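RNA-binding protein RO60 (Deinococcus radiodurans, PDB 2NVO) binds several small RNAs that accumulate during recovery from ultraviolet irradiation and contributes to the bacterium's resistance to such irradiation. Local coordinates at residues 161-173 with 193-207. Residues are numbered along the deposited sequence; the frame is centred on the assembly and turned at random.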
ATOM      1  N   TYR A 161     -25.865   4.559  -1.459  1.00 17.18           N
ATOM      2  CA  TYR A 161     -26.363   3.724  -2.550  1.00 17.98           C
ATOM      3  C   TYR A 161     -27.099   4.535  -3.614  1.00 20.24           C
ATOM      4  O   TYR A 161     -27.012   4.243  -4.803  1.00 18.90           O
ATOM      5  CB  TYR A 161     -27.279   2.627  -2.012  1.00 18.95           C
ATOM      6  CG  TYR A 161     -26.571   1.648  -1.100  1.00 18.67           C
ATOM      7  CD1 TYR A 161     -25.751   0.652  -1.619  1.00 20.21           C
ATOM      8  CD2 TYR A 161     -26.728   1.721   0.278  1.00 20.17           C
ATOM      9  CE1 TYR A 161     -25.102  -0.259  -0.777  1.00 16.35           C
ATOM     10  CE2 TYR A 161     -26.089   0.831   1.122  1.00 18.58           C
ATOM     11  CZ  TYR A 161     -25.273  -0.150   0.589  1.00 18.76           C
ATOM     12  OH  TYR A 161     -24.640  -1.037   1.434  1.00 19.16           O
ATOM     13  N   GLU A 162     -27.818   5.559  -3.176  1.00 22.88           N
ATOM     14  CA  GLU A 162     -28.605   6.380  -4.099  1.00 22.41           C
ATOM     15  C   GLU A 162     -27.728   7.273  -4.978  1.00 26.32           C
ATOM     16  O   GLU A 162     -28.174   7.774  -6.019  1.00 22.91           O
ATOM     17  CB  GLU A 162     -29.620   7.210  -3.316  1.00 21.25           C
ATOM     18  CG  GLU A 162     -30.732   6.366  -2.713  1.00 22.82           C
ATOM     19  CD  GLU A 162     -31.529   7.114  -1.675  1.00 24.69           C
ATOM     20  OE1 GLU A 162     -31.156   8.266  -1.375  1.00 26.27           O
ATOM     21  OE2 GLU A 162     -32.525   6.552  -1.157  1.00 23.88           O
ATOM     22  N   THR A 163     -26.480   7.462  -4.561  1.00 24.58           N
ATOM     23  CA  THR A 163     -25.539   8.316  -5.286  1.00 26.55           C
ATOM     24  C   THR A 163     -24.711   7.527  -6.309  1.00 28.27           C
ATOM     25  O   THR A 163     -24.111   8.098  -7.220  1.00 26.90           O
ATOM     26  CB  THR A 163     -24.593   9.036  -4.303  1.00 26.26           C
ATOM     27  OG1 THR A 163     -25.344   9.963  -3.515  1.00 28.21           O
ATOM     28  CG2 THR A 163     -23.498   9.784  -5.039  1.00 31.45           C
ATOM     29  N   ALA A 164     -24.694   6.209  -6.164  1.00 23.27           N
ATOM     30  CA  ALA A 164     -23.851   5.359  -7.001  1.00 27.89           C
ATOM     31  C   ALA A 164     -24.544   4.953  -8.300  1.00 27.00           C
ATOM     32  O   ALA A 164     -25.705   4.538  -8.285  1.00 25.59           O
ATOM     33  CB  ALA A 164     -23.426   4.109  -6.220  1.00 26.06           C
ATOM     34  N   ASP A 165     -23.822   5.030  -9.416  1.00 30.94           N
ATOM     35  CA  ASP A 165     -24.405   4.674 -10.712  1.00 31.69           C
ATOM     36  C   ASP A 165     -24.591   3.164 -10.874  1.00 33.11           C
ATOM     37  O   ASP A 165     -24.024   2.368 -10.122  1.00 30.26           O
ATOM     38  CB  ASP A 165     -23.632   5.315 -11.885  1.00 36.45           C
ATOM     39  CG  ASP A 165     -22.581   4.388 -12.508  1.00 39.32           C
ATOM     40  OD1 ASP A 165     -21.943   3.589 -11.789  1.00 35.41           O
ATOM     41  OD2 ASP A 165     -22.378   4.484 -13.741  1.00 42.32           O
ATOM     42  N   VAL A 166     -25.405   2.778 -11.851  1.00 31.82           N
ATOM     43  CA  VAL A 166     -25.793   1.385 -12.027  1.00 32.83           C
ATOM     44  C   VAL A 166     -24.577   0.460 -12.238  1.00 36.12           C
ATOM     45  O   VAL A 166     -24.634  -0.741 -11.945  1.00 34.45           O
ATOM     46  CB  VAL A 166     -26.824   1.241 -13.178  1.00 36.03           C
ATOM     47  CG1 VAL A 166     -26.229   1.732 -14.504  1.00 36.84           C
ATOM     48  CG2 VAL A 166     -27.329  -0.194 -13.290  1.00 38.11           C
ATOM     49  N   ASP A 167     -23.473   1.025 -12.719  1.00 33.76           N
ATOM     50  CA  ASP A 167     -22.258   0.245 -12.955  1.00 32.46           C
ATOM     51  C   ASP A 167     -21.480  -0.002 -11.658  1.00 32.98           C
ATOM     52  O   ASP A 167     -20.979  -1.104 -11.428  1.00 29.47           O
ATOM     53  CB  ASP A 167     -21.376   0.928 -14.002  1.00 34.84           C
ATOM     54  CG  ASP A 167     -22.118   1.177 -15.313  1.00 34.46           C
ATOM     55  OD1 ASP A 167     -22.714   0.226 -15.863  1.00 30.61           O
ATOM     56  OD2 ASP A 167     -22.109   2.329 -15.786  1.00 42.56           O
ATOM     57  N   LYS A 168     -21.384   1.016 -10.809  1.00 31.98           N
ATOM     58  CA  LYS A 168     -20.744   0.841  -9.509  1.00 32.36           C
ATOM     59  C   LYS A 168     -21.578  -0.075  -8.619  1.00 33.37           C
ATOM     60  O   LYS A 168     -21.037  -0.882  -7.857  1.00 31.65           O
ATOM     61  CB  LYS A 168     -20.515   2.173  -8.801  1.00 31.89           C
ATOM     62  CG  LYS A 168     -20.143   1.985  -7.334  1.00 29.96           C
ATOM     63  CD  LYS A 168     -20.084   3.289  -6.551  1.00 31.90           C
ATOM     64  CE  LYS A 168     -18.688   3.885  -6.547  1.00 29.69           C
ATOM     65  NZ  LYS A 168     -18.530   4.889  -5.456  1.00 29.45           N
ATOM     66  N   LEU A 169     -22.898   0.046  -8.715  1.00 31.10           N
ATOM     67  CA  LEU A 169     -23.767  -0.796  -7.909  1.00 30.81           C
ATOM     68  C   LEU A 169     -23.617  -2.259  -8.302  1.00 30.12           C
ATOM     69  O   LEU A 169     -23.535  -3.140  -7.434  1.00 22.82           O
ATOM     70  CB  LEU A 169     -25.228  -0.360  -8.025  1.00 28.72           C
ATOM     71  CG  LEU A 169     -25.625   0.901  -7.255  1.00 28.73           C
ATOM     72  CD1 LEU A 169     -27.144   1.061  -7.272  1.00 24.86           C
ATOM     73  CD2 LEU A 169     -25.097   0.872  -5.818  1.00 26.53           C
ATOM     74  N   ALA A 170     -23.590  -2.511  -9.612  1.00 29.01           N
ATOM     75  CA  ALA A 170     -23.492  -3.869 -10.137  1.00 30.36           C
ATOM     76  C   ALA A 170     -22.174  -4.487  -9.703  1.00 28.17           C
ATOM     77  O   ALA A 170     -22.110  -5.671  -9.361  1.00 28.55           O
ATOM     78  CB  ALA A 170     -23.605  -3.867 -11.657  1.00 30.15           C
ATOM     79  N   LEU A 171     -21.131  -3.662  -9.719  1.00 28.62           N
ATOM     80  CA  LEU A 171     -19.803  -4.067  -9.291  1.00 28.25           C
ATOM     81  C   LEU A 171     -19.820  -4.482  -7.825  1.00 27.34           C
ATOM     82  O   LEU A 171     -19.284  -5.533  -7.461  1.00 24.28           O
ATOM     83  CB  LEU A 171     -18.809  -2.921  -9.504  1.00 30.15           C
ATOM     84  CG  LEU A 171     -17.384  -3.154  -8.988  1.00 35.20           C
ATOM     85  CD1 LEU A 171     -16.699  -4.255  -9.784  1.00 29.85           C
ATOM     86  CD2 LEU A 171     -16.559  -1.867  -9.020  1.00 34.33           C
ATOM     87  N   TRP A 172     -20.439  -3.653  -6.989  1.00 26.95           N
ATOM     88  CA  TRP A 172     -20.574  -3.961  -5.566  1.00 26.78           C
ATOM     89  C   TRP A 172     -21.366  -5.246  -5.392  1.00 27.35           C
ATOM     90  O   TRP A 172     -21.079  -6.038  -4.495  1.00 25.06           O
ATOM     91  CB  TRP A 172     -21.272  -2.826  -4.813  1.00 25.64           C
ATOM     92  CG  TRP A 172     -20.420  -1.600  -4.604  1.00 22.75           C
ATOM     93  CD1 TRP A 172     -19.324  -1.223  -5.330  1.00 24.18           C
ATOM     94  CD2 TRP A 172     -20.616  -0.578  -3.618  1.00 21.22           C
ATOM     95  NE1 TRP A 172     -18.819  -0.039  -4.849  1.00 20.88           N
ATOM     96  CE2 TRP A 172     -19.599   0.381  -3.801  1.00 19.20           C
ATOM     97  CE3 TRP A 172     -21.558  -0.379  -2.601  1.00 20.63           C
ATOM     98  CZ2 TRP A 172     -19.494   1.521  -3.004  1.00 21.40           C
ATOM     99  CZ3 TRP A 172     -21.458   0.759  -1.814  1.00 16.54           C
ATOM    100  CH2 TRP A 172     -20.428   1.688  -2.011  1.00 21.64           C
ATOM    101  N   ALA A 173     -22.349  -5.462  -6.265  1.00 24.85           N
ATOM    102  CA  ALA A 173     -23.224  -6.630  -6.154  1.00 26.72           C
ATOM    103  C   ALA A 173     -22.486  -7.950  -6.373  1.00 25.04           C
ATOM    104  O   ALA A 173     -22.909  -8.992  -5.866  1.00 26.52           O
ATOM    105  CB  ALA A 173     -24.402  -6.519  -7.116  1.00 25.99           C
ATOM    106  N   PRO A 193     -32.549   2.198   0.559  1.00 27.97           N
ATOM    107  CA  PRO A 193     -32.397   3.211  -0.496  1.00 24.20           C
ATOM    108  C   PRO A 193     -33.465   3.071  -1.584  1.00 24.26           C
ATOM    109  O   PRO A 193     -33.913   1.961  -1.887  1.00 18.85           O
ATOM    110  CB  PRO A 193     -31.023   2.900  -1.108  1.00 21.63           C
ATOM    111  CG  PRO A 193     -30.394   1.859  -0.223  1.00 25.40           C
ATOM    112  CD  PRO A 193     -31.500   1.168   0.507  1.00 24.91           C
ATOM    113  N   LYS A 194     -33.855   4.190  -2.179  1.00 23.80           N
ATOM    114  CA  LYS A 194     -34.666   4.152  -3.394  1.00 23.78           C
ATOM    115  C   LYS A 194     -34.188   5.231  -4.356  1.00 22.34           C
ATOM    116  O   LYS A 194     -34.084   6.397  -3.994  1.00 22.24           O
ATOM    117  CB  LYS A 194     -36.146   4.343  -3.095  1.00 24.57           C
ATOM    118  CG  LYS A 194     -37.036   4.085  -4.317  1.00 28.72           C
ATOM    119  CD  LYS A 194     -38.474   4.519  -4.069  1.00 30.98           C
ATOM    120  CE  LYS A 194     -39.449   3.751  -4.950  1.00 36.68           C
ATOM    121  NZ  LYS A 194     -40.881   4.055  -4.622  1.00 43.10           N
ATOM    122  N   THR A 195     -33.872   4.825  -5.576  1.00 21.14           N
ATOM    123  CA  THR A 195     -33.418   5.763  -6.589  1.00 24.52           C
ATOM    124  C   THR A 195     -34.598   6.137  -7.483  1.00 24.91           C
ATOM    125  O   THR A 195     -35.666   5.553  -7.382  1.00 21.69           O
ATOM    126  CB  THR A 195     -32.317   5.149  -7.447  1.00 23.61           C
ATOM    127  OG1 THR A 195     -32.873   4.115  -8.274  1.00 26.86           O
ATOM    128  CG2 THR A 195     -31.228   4.558  -6.559  1.00 28.30           C
ATOM    129  N   ASP A 196     -34.393   7.113  -8.355  1.00 27.71           N
ATOM    130  CA  ASP A 196     -35.416   7.478  -9.319  1.00 25.63           C
ATOM    131  C   ASP A 196     -35.512   6.415 -10.408  1.00 28.43           C
ATOM    132  O   ASP A 196     -36.595   6.147 -10.908  1.00 26.82           O
ATOM    133  CB  ASP A 196     -35.116   8.850  -9.942  1.00 23.35           C
ATOM    134  CG  ASP A 196     -33.704   8.950 -10.487  1.00 29.04           C
ATOM    135  OD1 ASP A 196     -33.491   9.685 -11.467  1.00 29.49           O
ATOM    136  OD2 ASP A 196     -32.793   8.294  -9.935  1.00 34.22           O
ATOM    137  N   ASP A 197     -34.388   5.796 -10.768  1.00 25.65           N
ATOM    138  CA  ASP A 197     -34.388   4.911 -11.932  1.00 26.98           C
ATOM    139  C   ASP A 197     -34.521   3.432 -11.600  1.00 28.02           C
ATOM    140  O   ASP A 197     -33.898   2.919 -10.656  1.00 23.92           O
ATOM    141  CB  ASP A 197     -33.149   5.132 -12.787  1.00 29.21           C
ATOM    142  CG  ASP A 197     -31.897   4.740 -12.073  1.00 30.41           C
ATOM    143  OD1 ASP A 197     -31.255   3.755 -12.501  1.00 28.23           O
ATOM    144  OD2 ASP A 197     -31.578   5.403 -11.064  1.00 31.76           O
ATOM    145  N   ALA A 198     -35.323   2.751 -12.410  1.00 24.03           N
ATOM    146  CA  ALA A 198     -35.694   1.364 -12.155  1.00 28.88           C
ATOM    147  C   ALA A 198     -34.502   0.411 -12.220  1.00 29.47           C
ATOM    148  O   ALA A 198     -34.494  -0.614 -11.540  1.00 26.45           O
ATOM    149  CB  ALA A 198     -36.776   0.921 -13.122  1.00 26.37           C
ATOM    150  N   ALA A 199     -33.518   0.748 -13.049  1.00 27.51           N
ATOM    151  CA  ALA A 199     -32.331  -0.084 -13.210  1.00 32.11           C
ATOM    152  C   ALA A 199     -31.601  -0.212 -11.876  1.00 29.58           C
ATOM    153  O   ALA A 199     -31.348  -1.316 -11.391  1.00 30.47           O
ATOM    154  CB  ALA A 199     -31.407   0.497 -14.271  1.00 29.00           C
ATOM    155  N   ARG A 200     -31.283   0.927 -11.276  1.00 28.67           N
ATOM    156  CA  ARG A 200     -30.575   0.927 -10.010  1.00 30.42           C
ATOM    157  C   ARG A 200     -31.379   0.299  -8.878  1.00 29.96           C
ATOM    158  O   ARG A 200     -30.811  -0.398  -8.036  1.00 23.82           O
ATOM    159  CB  ARG A 200     -30.105   2.327  -9.651  1.00 29.09           C
ATOM    160  CG  ARG A 200     -28.892   2.749 -10.452  1.00 30.28           C
ATOM    161  CD  ARG A 200     -28.283   3.988  -9.863  1.00 32.76           C
ATOM    162  NE  ARG A 200     -29.268   5.056  -9.754  1.00 31.17           N
ATOM    163  CZ  ARG A 200     -29.043   6.214  -9.146  1.00 30.56           C
ATOM    164  NH1 ARG A 200     -27.858   6.451  -8.598  1.00 29.86           N
ATOM    165  NH2 ARG A 200     -29.997   7.135  -9.091  1.00 28.75           N
ATOM    166  N   ASN A 201     -32.690   0.529  -8.865  1.00 26.62           N
ATOM    167  CA  ASN A 201     -33.554  -0.094  -7.865  1.00 29.39           C
ATOM    168  C   ASN A 201     -33.554  -1.606  -8.034  1.00 28.78           C
ATOM    169  O   ASN A 201     -33.683  -2.354  -7.065  1.00 23.64           O
ATOM    170  CB  ASN A 201     -34.986   0.441  -7.964  1.00 28.16           C
ATOM    171  CG  ASN A 201     -35.133   1.826  -7.364  1.00 27.54           C
ATOM    172  OD1 ASN A 201     -34.344   2.231  -6.514  1.00 29.06           O
ATOM    173  ND2 ASN A 201     -36.151   2.561  -7.802  1.00 25.79           N
ATOM    174  N   ALA A 202     -33.423  -2.037  -9.285  1.00 26.44           N
ATOM    175  CA  ALA A 202     -33.382  -3.450  -9.623  1.00 30.06           C
ATOM    176  C   ALA A 202     -32.119  -4.115  -9.071  1.00 30.60           C
ATOM    177  O   ALA A 202     -32.177  -5.241  -8.565  1.00 30.62           O
ATOM    178  CB  ALA A 202     -33.476  -3.635 -11.137  1.00 30.40           C
ATOM    179  N   VAL A 203     -30.985  -3.419  -9.156  1.00 27.87           N
ATOM    180  CA  VAL A 203     -29.733  -3.975  -8.647  1.00 28.26           C
ATOM    181  C   VAL A 203     -29.696  -3.933  -7.128  1.00 30.14           C
ATOM    182  O   VAL A 203     -29.077  -4.787  -6.490  1.00 27.53           O
ATOM    183  CB  VAL A 203     -28.478  -3.271  -9.216  1.00 28.20           C
ATOM    184  CG1 VAL A 203     -28.397  -1.846  -8.739  1.00 31.90           C
ATOM    185  CG2 VAL A 203     -27.215  -4.016  -8.789  1.00 29.27           C
ATOM    186  N   LEU A 204     -30.362  -2.937  -6.551  1.00 26.67           N
ATOM    187  CA  LEU A 204     -30.462  -2.840  -5.103  1.00 26.08           C
ATOM    188  C   LEU A 204     -31.299  -4.009  -4.607  1.00 27.51           C
ATOM    189  O   LEU A 204     -30.931  -4.687  -3.642  1.00 26.96           O
ATOM    190  CB  LEU A 204     -31.072  -1.497  -4.692  1.00 23.83           C
ATOM    191  CG  LEU A 204     -30.167  -0.278  -4.915  1.00 27.29           C
ATOM    192  CD1 LEU A 204     -30.857   1.026  -4.527  1.00 20.57           C
ATOM    193  CD2 LEU A 204     -28.866  -0.420  -4.150  1.00 22.36           C
ATOM    194  N   LYS A 205     -32.412  -4.261  -5.293  1.00 25.37           N
ATOM    195  CA  LYS A 205     -33.258  -5.397  -4.957  1.00 29.28           C
ATOM    196  C   LYS A 205     -32.481  -6.709  -5.066  1.00 31.10           C
ATOM    197  O   LYS A 205     -32.622  -7.588  -4.220  1.00 28.90           O
ATOM    198  CB  LYS A 205     -34.496  -5.447  -5.851  1.00 28.41           C
ATOM    199  CG  LYS A 205     -35.557  -6.434  -5.360  1.00 33.78           C
ATOM    200  CD  LYS A 205     -36.640  -6.656  -6.405  1.00 39.24           C
ATOM    201  CE  LYS A 205     -37.681  -7.668  -5.934  1.00 46.54           C
ATOM    202  NZ  LYS A 205     -38.650  -7.083  -4.959  1.00 50.84           N
ATOM    203  N   PHE A 206     -31.666  -6.838  -6.109  1.00 29.38           N
ATOM    204  CA  PHE A 206     -30.886  -8.058  -6.291  1.00 32.50           C
ATOM    205  C   PHE A 206     -29.876  -8.236  -5.166  1.00 31.63           C
ATOM    206  O   PHE A 206     -29.626  -9.354  -4.717  1.00 33.77           O
ATOM    207  CB  PHE A 206     -30.159  -8.062  -7.635  1.00 33.71           C
ATOM    208  CG  PHE A 206     -29.104  -9.131  -7.740  1.00 34.24           C
ATOM    209  CD1 PHE A 206     -29.439 -10.416  -8.130  1.00 39.28           C
ATOM    210  CD2 PHE A 206     -27.786  -8.856  -7.424  1.00 34.12           C
ATOM    211  CE1 PHE A 206     -28.475 -11.406  -8.215  1.00 39.80           C
ATOM    212  CE2 PHE A 206     -26.819  -9.842  -7.505  1.00 37.38           C
ATOM    213  CZ  PHE A 206     -27.166 -11.117  -7.902  1.00 36.02           C
ATOM    214  N   MET A 207     -29.291  -7.128  -4.727  1.00 25.94           N
ATOM    215  CA  MET A 207     -28.287  -7.148  -3.670  1.00 29.70           C
ATOM    216  C   MET A 207     -28.874  -7.621  -2.349  1.00 28.39           C
ATOM    217  O   MET A 207     -28.150  -8.085  -1.469  1.00 26.06           O
ATOM    218  CB  MET A 207     -27.643  -5.770  -3.511  1.00 26.27           C
ATOM    219  CG  MET A 207     -26.712  -5.401  -4.660  1.00 27.69           C
ATOM    220  SD  MET A 207     -26.111  -3.689  -4.661  1.00 28.79           S
ATOM    221  CE  MET A 207     -25.011  -3.682  -3.245  1.00 21.66           C
TER
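Tyr161 lays its CB and ring obliquely against Pro193 and Leu204 in the helical, HEAT-like TROVE horseshoe, where segments 166-173 and 198-207 of two helices, in a region that probably binds RNA, as in relatives, run nearly parallel (11°), their axes 9.5 Å apart at closest approach. Glu162 reaches past the Pro193 ring, and its OE2 accepts from Lys194 N at 2.9 Å through the anti lone pair; OE1 is bridged to Arg155. The turn that follows is gripped by Arg200. Arg200 NH1 gives a nearly straight bond to Ala164 O (2.9 Å, 166°), the oxygen in the guanidinium plane but the nitrogen well above the carbonyl plane, and a weak one to Glu162 O. A bend at chi3 (-55°) brings the guanidinium round to this turn, while Arg200 NE donates to the syn lone pair of Asp197 OD2 at 2.7 Å, a salt bridge, and NH2 forms another, weakly hydrogen-bonded, with Asp196 OD2, so rotation of the group is restrained from both segments. Arg200 CG packs on Val166 CB. Leu169 crosses Val203 and Leu204, with Leu169 CD1 tight against Val203 CG1 at 3.5 Å. Trp172 CB touches Met207 CE, and Ala173 CB finally sits at the edge of the Phe206 ring and 3.6 Å from Met207 CG.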